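Local coordinates for periplasmic binding protein (Veillonella parvula, PDB 4N01), which probably binds a solute in the periplasm and hands it on for uptake, as substrate-binding proteins of transporters do, at residues A[220-225]-A[251-256]; A[261-266]-A[296-301]; A[267-272]-A[283-288]. One frame throughout, in Å; residues are numbered along the deposited sequence. Where two conformers were deposited one is given.

Interaction 1 of 3, residues A[220-225]-A[251-256]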
loop_
_atom_site.group_PDB
_atom_site.type_symbol
_atom_site.label_atom_id
_atom_site.label_comp_id
_atom_site.label_asym_id
_atom_site.label_seq_id
_atom_site.Cartn_x
_atom_site.Cartn_y
_atom_site.Cartn_z
ATOM N N GLN A 220 11.626 8.568 18.979
ATOM C CA GLN A 220 12.339 7.825 17.943
ATOM C C GLN A 220 11.577 7.911 16.625
ATOM O O GLN A 220 10.362 8.100 16.624
ATOM C CB GLN A 220 12.448 6.350 18.335
ATOM C CG GLN A 220 13.443 6.036 19.431
ATOM C CD GLN A 220 13.545 4.544 19.674
ATOM O OE1 GLN A 220 14.544 3.913 19.329
ATOM N NE2 GLN A 220 12.499 3.969 20.257
ATOM N N PRO A 221 12.283 7.766 15.494
ATOM C CA PRO A 221 11.534 7.745 14.230
ATOM C C PRO A 221 10.843 6.398 14.001
ATOM O O PRO A 221 11.353 5.356 14.429
ATOM C CB PRO A 221 12.625 7.976 13.177
ATOM C CG PRO A 221 13.843 7.395 13.783
ATOM C CD PRO A 221 13.738 7.643 15.276
ATOM N N PHE A 222 9.680 6.434 13.354
ATOM C CA PHE A 222 8.966 5.235 12.932
ATOM C C PHE A 222 9.247 5.097 11.451
ATOM O O PHE A 222 9.051 6.048 10.682
ATOM C CB PHE A 222 7.471 5.441 13.181
ATOM C CG PHE A 222 6.645 4.185 13.091
ATOM C CD1 PHE A 222 6.700 3.225 14.093
ATOM C CD2 PHE A 222 5.779 3.988 12.022
ATOM C CE1 PHE A 222 5.918 2.074 14.022
ATOM C CE2 PHE A 222 4.997 2.839 11.938
ATOM C CZ PHE A 222 5.068 1.881 12.938
ATOM N N THR A 223 9.707 3.920 11.039
ATOM C CA THR A 223 10.259 3.771 9.699
ATOM C C THR A 223 10.004 2.390 9.089
ATOM O O THR A 223 9.502 1.486 9.757
ATOM C CB THR A 223 11.763 4.059 9.727
ATOM O OG1 THR A 223 12.283 4.088 8.393
ATOM C CG2 THR A 223 12.489 2.991 10.530
ATOM N N ALA A 224 10.326 2.233 7.805
ATOM C CA ALA A 224 10.123 0.949 7.139
ATOM C C ALA A 224 11.419 0.140 7.138
ATOM O O ALA A 224 12.515 0.690 6.946
ATOM C CB ALA A 224 9.617 1.162 5.708
ATOM N N PHE A 225 11.302 -1.166 7.355
ATOM C CA PHE A 225 12.484 -2.033 7.399
ATOM C C PHE A 225 12.516 -3.003 6.226
ATOM O O PHE A 225 13.295 -2.827 5.288
ATOM C CB PHE A 225 12.582 -2.778 8.750
ATOM C CG PHE A 225 12.969 -1.879 9.910
ATOM C CD1 PHE A 225 14.285 -1.826 10.365
ATOM C CD2 PHE A 225 12.016 -1.084 10.540
ATOM C CE1 PHE A 225 14.645 -0.997 11.446
ATOM C CE2 PHE A 225 12.370 -0.253 11.608
ATOM C CZ PHE A 225 13.687 -0.206 12.053
ATOM N N TRP A 251 7.196 -2.252 9.397
ATOM C CA TRP A 251 7.306 -0.944 10.061
ATOM C C TRP A 251 7.582 -1.108 11.550
ATOM O O TRP A 251 7.001 -1.974 12.192
ATOM C CB TRP A 251 5.996 -0.148 9.916
ATOM C CG TRP A 251 5.599 0.131 8.489
ATOM C CD1 TRP A 251 4.820 -0.655 7.682
ATOM C CD2 TRP A 251 5.976 1.272 7.695
ATOM N NE1 TRP A 251 4.688 -0.071 6.438
ATOM C CE2 TRP A 251 5.386 1.113 6.423
ATOM C CE3 TRP A 251 6.738 2.422 7.945
ATOM C CZ2 TRP A 251 5.542 2.057 5.398
ATOM C CZ3 TRP A 251 6.896 3.353 6.929
ATOM C CH2 TRP A 251 6.294 3.166 5.670
ATOM N N ALA A 252 8.441 -0.255 12.102
ATOM C CA ALA A 252 8.722 -0.281 13.534
ATOM C C ALA A 252 9.500 0.956 13.895
ATOM O O ALA A 252 9.919 1.710 13.024
ATOM C CB ALA A 252 9.538 -1.517 13.906
ATOM N N LYS A 253 9.715 1.146 15.185
ATOM C CA LYS A 253 10.544 2.246 15.643
ATOM C C LYS A 253 12.007 1.971 15.325
ATOM O O LYS A 253 12.475 0.847 15.472
ATOM C CB LYS A 253 10.369 2.451 17.150
ATOM C CG LYS A 253 9.179 3.319 17.533
ATOM C CD LYS A 253 9.453 4.074 18.838
ATOM C CE LYS A 253 8.345 5.072 19.162
ATOM N NZ LYS A 253 7.058 4.385 19.447
ATOM N N GLY A 254 12.720 3.001 14.881
ATOM C CA GLY A 254 14.157 2.908 14.665
ATOM C C GLY A 254 14.858 3.823 15.660
ATOM O O GLY A 254 14.205 4.465 16.485
ATOM N N SER A 255 16.186 3.868 15.581
ATOM C CA SER A 255 16.980 4.805 16.365
ATOM C C SER A 255 17.620 5.810 15.422
ATOM O O SER A 255 18.058 5.443 14.328
ATOM C CB SER A 255 18.067 4.065 17.144
ATOM O OG SER A 255 17.511 3.340 18.228
ATOM N N TRP A 256 17.663 7.077 15.826
ATOM C CA TRP A 256 18.348 8.088 15.031
ATOM C C TRP A 256 19.834 7.743 14.868
ATOM O O TRP A 256 20.424 8.069 13.852
ATOM C CB TRP A 256 18.210 9.482 15.661
ATOM C CG TRP A 256 16.857 10.152 15.464
ATOM C CD1 TRP A 256 16.021 10.611 16.444
ATOM C CD2 TRP A 256 16.201 10.443 14.215
ATOM N NE1 TRP A 256 14.887 11.166 15.882
ATOM C CE2 TRP A 256 14.974 11.067 14.519
ATOM C CE3 TRP A 256 16.530 10.217 12.871
ATOM C CZ2 TRP A 256 14.083 11.487 13.532
ATOM C CZ3 TRP A 256 15.642 10.631 11.893
ATOM C CH2 TRP A 256 14.435 11.257 12.227
#

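Interaction 2 of 3, residues A[261-266]-A[296-301]. With FMT (formic acid), chain H.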
loop_
_atom_site.group_PDB
_atom_site.type_symbol
_atom_site.label_atom_id
_atom_site.label_comp_id
_atom_site.label_asym_id
_atom_site.label_seq_id
_atom_site.Cartn_x
_atom_site.Cartn_y
_atom_site.Cartn_z
ATOM N N ALA A 261 24.316 6.779 11.267
ATOM C CA ALA A 261 25.387 5.879 10.827
ATOM C C ALA A 261 25.237 5.543 9.339
ATOM O O ALA A 261 26.218 5.461 8.602
ATOM C CB ALA A 261 25.361 4.602 11.645
ATOM N N GLN A 262 23.999 5.340 8.913
ATOM C CA GLN A 262 23.713 4.946 7.534
ATOM C C GLN A 262 23.812 6.117 6.562
ATOM O O GLN A 262 24.019 5.914 5.364
ATOM C CB GLN A 262 22.321 4.309 7.444
ATOM C CG GLN A 262 22.234 2.889 8.013
ATOM C CD GLN A 262 23.017 1.865 7.203
ATOM O OE1 GLN A 262 24.247 1.942 7.099
ATOM N NE2 GLN A 262 22.302 0.896 6.621
ATOM N N ASN A 263 23.636 7.330 7.079
ATOM C CA ASN A 263 23.814 8.549 6.285
ATOM C C ASN A 263 23.069 8.530 4.950
ATOM O O ASN A 263 23.694 8.529 3.894
ATOM C CB ASN A 263 25.311 8.777 6.025
ATOM C CG ASN A 263 25.622 10.212 5.645
ATOM O OD1 ASN A 263 24.811 11.107 5.876
ATOM N ND2 ASN A 263 26.800 10.436 5.069
ATOM N N PRO A 264 21.731 8.508 4.985
ATOM C CA PRO A 264 20.999 8.437 3.716
ATOM C C PRO A 264 21.186 9.658 2.812
ATOM O O PRO A 264 21.387 10.780 3.304
ATOM C CB PRO A 264 19.537 8.358 4.164
ATOM C CG PRO A 264 19.536 9.008 5.542
ATOM C CD PRO A 264 20.838 8.611 6.151
ATOM N N ASP A 265 21.124 9.427 1.498
ATOM C CA ASP A 265 21.145 10.498 0.490
ATOM C C ASP A 265 19.822 11.265 0.440
ATOM O O ASP A 265 19.807 12.475 0.197
ATOM C CB ASP A 265 21.408 9.888 -0.898
ATOM C CG ASP A 265 22.782 9.252 -0.999
ATOM O OD1 ASP A 265 23.765 9.945 -0.680
ATOM O OD2 ASP A 265 22.879 8.056 -1.376
ATOM N N TYR A 266 18.713 10.553 0.643
ATOM C CA TYR A 266 17.376 11.163 0.581
ATOM C C TYR A 266 16.552 10.718 1.769
ATOM O O TYR A 266 16.704 9.599 2.252
ATOM C CB TYR A 266 16.640 10.792 -0.728
ATOM C CG TYR A 266 17.307 11.383 -1.937
ATOM C CD1 TYR A 266 16.834 12.551 -2.519
ATOM C CD2 TYR A 266 18.446 10.801 -2.469
ATOM C CE1 TYR A 266 17.472 13.119 -3.613
ATOM C CE2 TYR A 266 19.098 11.358 -3.549
ATOM C CZ TYR A 266 18.609 12.518 -4.115
ATOM O OH TYR A 266 19.268 13.067 -5.181
ATOM N N GLN A 296 22.147 16.949 11.839
ATOM C CA GLN A 296 22.564 18.026 10.951
ATOM C C GLN A 296 23.663 17.682 9.954
ATOM O O GLN A 296 23.830 18.379 8.955
ATOM C CB GLN A 296 22.912 19.296 11.734
ATOM C CG GLN A 296 21.736 20.255 11.839
ATOM C CD GLN A 296 21.074 20.546 10.492
ATOM O OE1 GLN A 296 19.856 20.712 10.416
ATOM N NE2 GLN A 296 21.878 20.632 9.428
ATOM N N ASP A 297 24.396 16.608 10.205
ATOM C CA ASP A 297 25.445 16.199 9.274
ATOM C C ASP A 297 25.043 15.040 8.355
ATOM O O ASP A 297 25.842 14.582 7.546
ATOM C CB ASP A 297 26.759 15.923 10.006
ATOM C CG ASP A 297 27.330 17.168 10.662
ATOM O OD1 ASP A 297 26.954 18.292 10.252
ATOM O OD2 ASP A 297 28.158 17.023 11.584
ATOM N N ILE A 298 23.799 14.586 8.458
ATOM C CA ILE A 298 23.293 13.592 7.513
ATOM C C ILE A 298 23.232 14.225 6.116
ATOM O O ILE A 298 22.756 15.355 5.961
ATOM C CB ILE A 298 21.881 13.089 7.924
ATOM C CG1 ILE A 298 21.959 12.263 9.218
ATOM C CG2 ILE A 298 21.234 12.274 6.800
ATOM C CD1 ILE A 298 20.576 11.839 9.746
ATOM N N THR A 299 23.740 13.512 5.111
ATOM C CA THR A 299 23.781 14.025 3.737
ATOM C C THR A 299 22.437 14.579 3.245
ATOM O O THR A 299 22.374 15.707 2.763
ATOM C CB THR A 299 24.265 12.938 2.766
ATOM O OG1 THR A 299 25.614 12.600 3.096
ATOM C CG2 THR A 299 24.213 13.439 1.338
ATOM N N ALA A 300 21.374 13.789 3.373
ATOM C CA ALA A 300 20.037 14.245 2.999
ATOM C C ALA A 300 19.659 15.575 3.661
ATOM O O ALA A 300 19.049 16.447 3.034
ATOM C CB ALA A 300 18.998 13.166 3.327
ATOM N N VAL A 301 20.017 15.737 4.928
ATOM C CA VAL A 301 19.675 16.961 5.633
ATOM C C VAL A 301 20.490 18.142 5.117
ATOM O O VAL A 301 19.937 19.214 4.849
ATOM C CB VAL A 301 19.876 16.796 7.161
ATOM C CG1 VAL A 301 19.590 18.106 7.879
ATOM C CG2 VAL A 301 18.963 15.688 7.692
HETATM C C FMT H . 21.889 -1.864 4.142
HETATM O O1 FMT H . 21.965 -1.912 5.371
HETATM O O2 FMT H . 21.032 -1.228 3.533
#

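Interaction 3 of 3, residues A[267-272]-A[283-288]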
loop_
_atom_site.group_PDB
_atom_site.type_symbol
_atom_site.label_atom_id
_atom_site.label_comp_id
_atom_site.label_asym_id
_atom_site.label_seq_id
_atom_site.Cartn_x
_atom_site.Cartn_y
_atom_site.Cartn_z
ATOM N N ILE A 267 15.686 11.600 2.248
ATOM C CA ILE A 267 14.712 11.227 3.259
ATOM C C ILE A 267 13.309 11.338 2.664
ATOM O O ILE A 267 12.882 12.410 2.222
ATOM C CB ILE A 267 14.824 12.119 4.527
ATOM C CG1 ILE A 267 16.134 11.821 5.268
ATOM C CG2 ILE A 267 13.632 11.869 5.450
ATOM C CD1 ILE A 267 16.506 12.889 6.287
ATOM N N ILE A 268 12.599 10.216 2.627
ATOM C CA ILE A 268 11.273 10.182 2.044
ATOM C C ILE A 268 10.276 10.282 3.182
ATOM O O ILE A 268 10.292 9.471 4.106
ATOM C CB ILE A 268 11.054 8.860 1.268
ATOM C CG1 ILE A 268 12.026 8.773 0.083
ATOM C CG2 ILE A 268 9.618 8.751 0.781
ATOM C CD1 ILE A 268 12.151 7.346 -0.519
ATOM N N ILE A 269 9.397 11.272 3.107
ATOM C CA ILE A 269 8.545 11.626 4.228
ATOM C C ILE A 269 7.086 11.374 3.878
ATOM O O ILE A 269 6.581 11.898 2.878
ATOM C CB ILE A 269 8.701 13.125 4.559
ATOM C CG1 ILE A 269 10.120 13.407 5.090
ATOM C CG2 ILE A 269 7.610 13.589 5.537
ATOM C CD1 ILE A 269 10.393 14.895 5.312
ATOM N N ALA A 270 6.401 10.588 4.702
ATOM C CA ALA A 270 4.978 10.341 4.487
ATOM C C ALA A 270 4.147 11.543 4.939
ATOM O O ALA A 270 4.242 11.993 6.083
ATOM C CB ALA A 270 4.529 9.072 5.220
ATOM N N ASP A 271 3.326 12.059 4.036
ATOM C CA ASP A 271 2.469 13.208 4.329
ATOM C C ASP A 271 1.054 12.726 4.688
ATOM O O ASP A 271 0.371 12.107 3.865
ATOM C CB ASP A 271 2.456 14.148 3.110
ATOM C CG ASP A 271 1.641 15.413 3.332
ATOM O OD1 ASP A 271 2.142 16.514 3.008
ATOM O OD2 ASP A 271 0.493 15.333 3.815
ATOM N N TYR A 272 0.614 13.016 5.913
ATOM C CA TYR A 272 -0.701 12.564 6.391
ATOM C C TYR A 272 -1.783 13.650 6.344
ATOM O O TYR A 272 -2.681 13.670 7.184
ATOM C CB TYR A 272 -0.583 11.987 7.819
ATOM C CG TYR A 272 0.009 10.588 7.868
ATOM C CD1 TYR A 272 -0.806 9.467 7.754
ATOM C CD2 TYR A 272 1.378 10.389 8.013
ATOM C CE1 TYR A 272 -0.276 8.183 7.793
ATOM C CE2 TYR A 272 1.917 9.104 8.054
ATOM C CZ TYR A 272 1.083 8.008 7.942
ATOM O OH TYR A 272 1.603 6.728 7.983
ATOM N N GLN A 283 5.865 19.679 5.294
ATOM C CA GLN A 283 6.741 20.786 5.666
ATOM C C GLN A 283 7.041 20.822 7.154
ATOM O O GLN A 283 8.159 21.135 7.545
ATOM C CB GLN A 283 6.157 22.127 5.225
ATOM C CG GLN A 283 6.048 22.277 3.715
ATOM C CD GLN A 283 7.397 22.209 3.019
ATOM O OE1 GLN A 283 8.429 22.538 3.601
ATOM N NE2 GLN A 283 7.388 21.788 1.757
ATOM N N GLN A 284 6.046 20.525 7.985
ATOM C CA GLN A 284 6.269 20.466 9.428
ATOM C C GLN A 284 7.274 19.374 9.779
ATOM O O GLN A 284 8.099 19.547 10.683
ATOM C CB GLN A 284 4.962 20.199 10.175
ATOM C CG GLN A 284 3.933 21.302 10.069
ATOM C CD GLN A 284 2.607 20.906 10.688
ATOM O OE1 GLN A 284 2.488 19.838 11.290
ATOM N NE2 GLN A 284 1.603 21.765 10.543
ATOM N N LYS A 285 7.201 18.239 9.086
ATOM C CA LYS A 285 8.135 17.150 9.365
ATOM C C LYS A 285 9.536 17.512 8.891
ATOM O O LYS A 285 10.516 17.165 9.545
ATOM C CB LYS A 285 7.654 15.825 8.756
ATOM C CG LYS A 285 6.387 15.323 9.424
ATOM C CD LYS A 285 5.884 14.011 8.843
ATOM C CE LYS A 285 4.667 13.563 9.638
ATOM N NZ LYS A 285 3.970 12.426 8.976
ATOM N N ILE A 286 9.637 18.221 7.770
ATOM C CA ILE A 286 10.938 18.733 7.338
ATOM C C ILE A 286 11.532 19.650 8.408
ATOM O O ILE A 286 12.725 19.559 8.743
ATOM C CB ILE A 286 10.826 19.533 6.022
ATOM C CG1 ILE A 286 10.562 18.587 4.842
ATOM C CG2 ILE A 286 12.101 20.337 5.767
ATOM C CD1 ILE A 286 10.349 19.325 3.532
ATOM N N GLU A 287 10.704 20.546 8.941
ATOM C CA GLU A 287 11.189 21.500 9.933
ATOM C C GLU A 287 11.581 20.798 11.237
ATOM O O GLU A 287 12.496 21.244 11.933
ATOM C CB GLU A 287 10.165 22.614 10.179
ATOM C CG GLU A 287 9.998 23.554 8.978
ATOM C CD GLU A 287 11.324 24.126 8.476
ATOM O OE1 GLU A 287 12.049 24.769 9.277
ATOM O OE2 GLU A 287 11.649 23.932 7.278
ATOM N N LYS A 288 10.900 19.694 11.544
ATOM C CA LYS A 288 11.181 18.911 12.748
ATOM C C LYS A 288 12.548 18.245 12.607
ATOM O O LYS A 288 13.315 18.155 13.573
ATOM C CB LYS A 288 10.094 17.845 12.953
ATOM C CG LYS A 288 10.158 17.088 14.277
ATOM C CD LYS A 288 9.738 17.976 15.446
ATOM C CE LYS A 288 9.907 17.267 16.791
ATOM N NZ LYS A 288 9.210 15.954 16.808
#

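Interaction 1 of 3, residues A[220-225]-A[251-256]
P221 lays its ring over one face of the W256 indole. From CB outward, P221 CB meets W256 CZ2 (3.8 Å), CG lies above the shared bond CD2–CE2, and CD sits over the five-membered ring, 3.7 Å from its centroid in a CH-pi contact. An alanine in place of W256 would probably leave CB, CG and CD of the proline without their aromatic floor and open a gap beside the strand. At the other end the same pattern recurs: CB of A224 rests on one face of W251, 3.8 Å from the centroid of its six-membered ring. With CG anti to the backbone N (chi1 -167°), F222 crosses W251 at about a right angle, its CE2 against W251 CB. Between the two tryptophans the strands pair antiparallel. T223 and A252 form the hydrogen-bonded pair, N and O of each engaged, and G254 N reaches P221 O at 2.8 Å, nearly straight at 176°. T223 OG1 turns to I213 O. Strand 221-224 is the middle of a three-stranded antiparallel sheet, between 216-217 and 251-253, with P221 and T223 packed on F212 of strand 209-214 and W251 against helix 311-314.

Interaction 2 of 3, residues A[261-266]-A[296-301]
The flat carboxamide of N263 meets T299 at about a right angle, with its oxygen and nitrogen both near the threonine. OD1 takes the backbone N-H of T299 at 2.7 Å and 171°, the donor tilted 17° from the amide plane; T299 OG1 adds a weak bond to the same oxygen, and ND2 lies 3.2 Å from OG1. CG of N263 stands anti to the backbone N (chi1 -160°), which carries it toward T299; chi2 then sets the amide. A second planar acceptor is the peptide carbonyl of P264, whose oxygen receives A300 N in its own plane at 3.0 Å; the Y266 ring stacks with H305 instead. Beside these bonds the proline ring crosses I298, its CD 3.7 Å from I298 CG2, and both residues also pack on V259 of helix 256-262. CB of A300 closes on D265 O at 3.3 Å; this carbonyl is buried without a polar partner, and its contact with A300 CA is a C-H...O approach. The carboxylate of D265 is engaged with R210 N. Two successive N-H groups in the first turn of helix 299-303, where no earlier helical carbonyl is available, are therefore satisfied by the asparagine side chain and the proline carbonyl. The positive end of the helix dipole may polarise both acceptor oxygens and so probably favours this join between the end of helix 256-262 and the start of helix 299-303.

Interaction 3 of 3, residues A[267-272]-A[283-288]
I269 packs its two branches against successive residues of helix 280-290. CG2 lies against the aliphatic stem of K285, 3.8 Å from CD and nearly as close to CB, the two side chains sliding past each other in opposite directions. CD1 reaches CG1 of I286 at 3.7 Å, and these side chains cross at about a right angle. CG1 of I269 is anti to its carbonyl carbon (chi1 -67°) and CD1 continues anti (chi2 174°), extending the longer branch to the helix. This apolar end is the compact part, closed further by F306 of strand 306-309, which touches both isoleucines, and by F282 and I289 on I269.

Toward Y272 the contacts are few, but bonds fix the polar end. The K285 chain is extended throughout, its anti chi4 carrying NZ past I269 to the carbonyl of A270. There NZ donates to A270 O at 2.9 Å, nearly along the C=O axis. The ammonium also makes a salt bridge to D281 and a hydrogen bond to the backbone of D215, so three oxygens, A270 O, D281 OD2 and D215 O, grip it. The exposed Y272 ring forms the solvent side and meets NZ only at its edge, in the ring plane and 3.4 Å from CD2; its hydroxyl bonds to D215.

The strand and helix axes come within 9.1 Å at 134° between their directions. A helix packed on a strand of a parallel sheet is the usual layering of alpha/beta domains, as in periplasmic binding proteins: strand 266-270 lies between 209-214 and 306-309, and helix 280-290 follows it on the way to strand 306-309, completing a beta-alpha-beta crossover with helix 299-303.

How the interactions relate
All three contacts lie on the same side of the chain's centre, in the part built on the four-stranded parallel sheet, with their centres 14 to 15 Å apart. Interaction 1 comes first along the chain and joins the small antiparallel sheet; helix 256-262 then leads from strand 251-253 to interaction 2. Strand 266-270 follows at once, so interaction 3 forms within the loop that 261-266 and 296-301 close. Only interactions 2 and 3 touch, through A300 and V301 on I267, the closest pair being A300 CB and I267 CG1 at 3.7 Å. Together they tie the small sheet, the helices and the parallel sheet into one alpha/beta unit, consistent with a solute-binding protein.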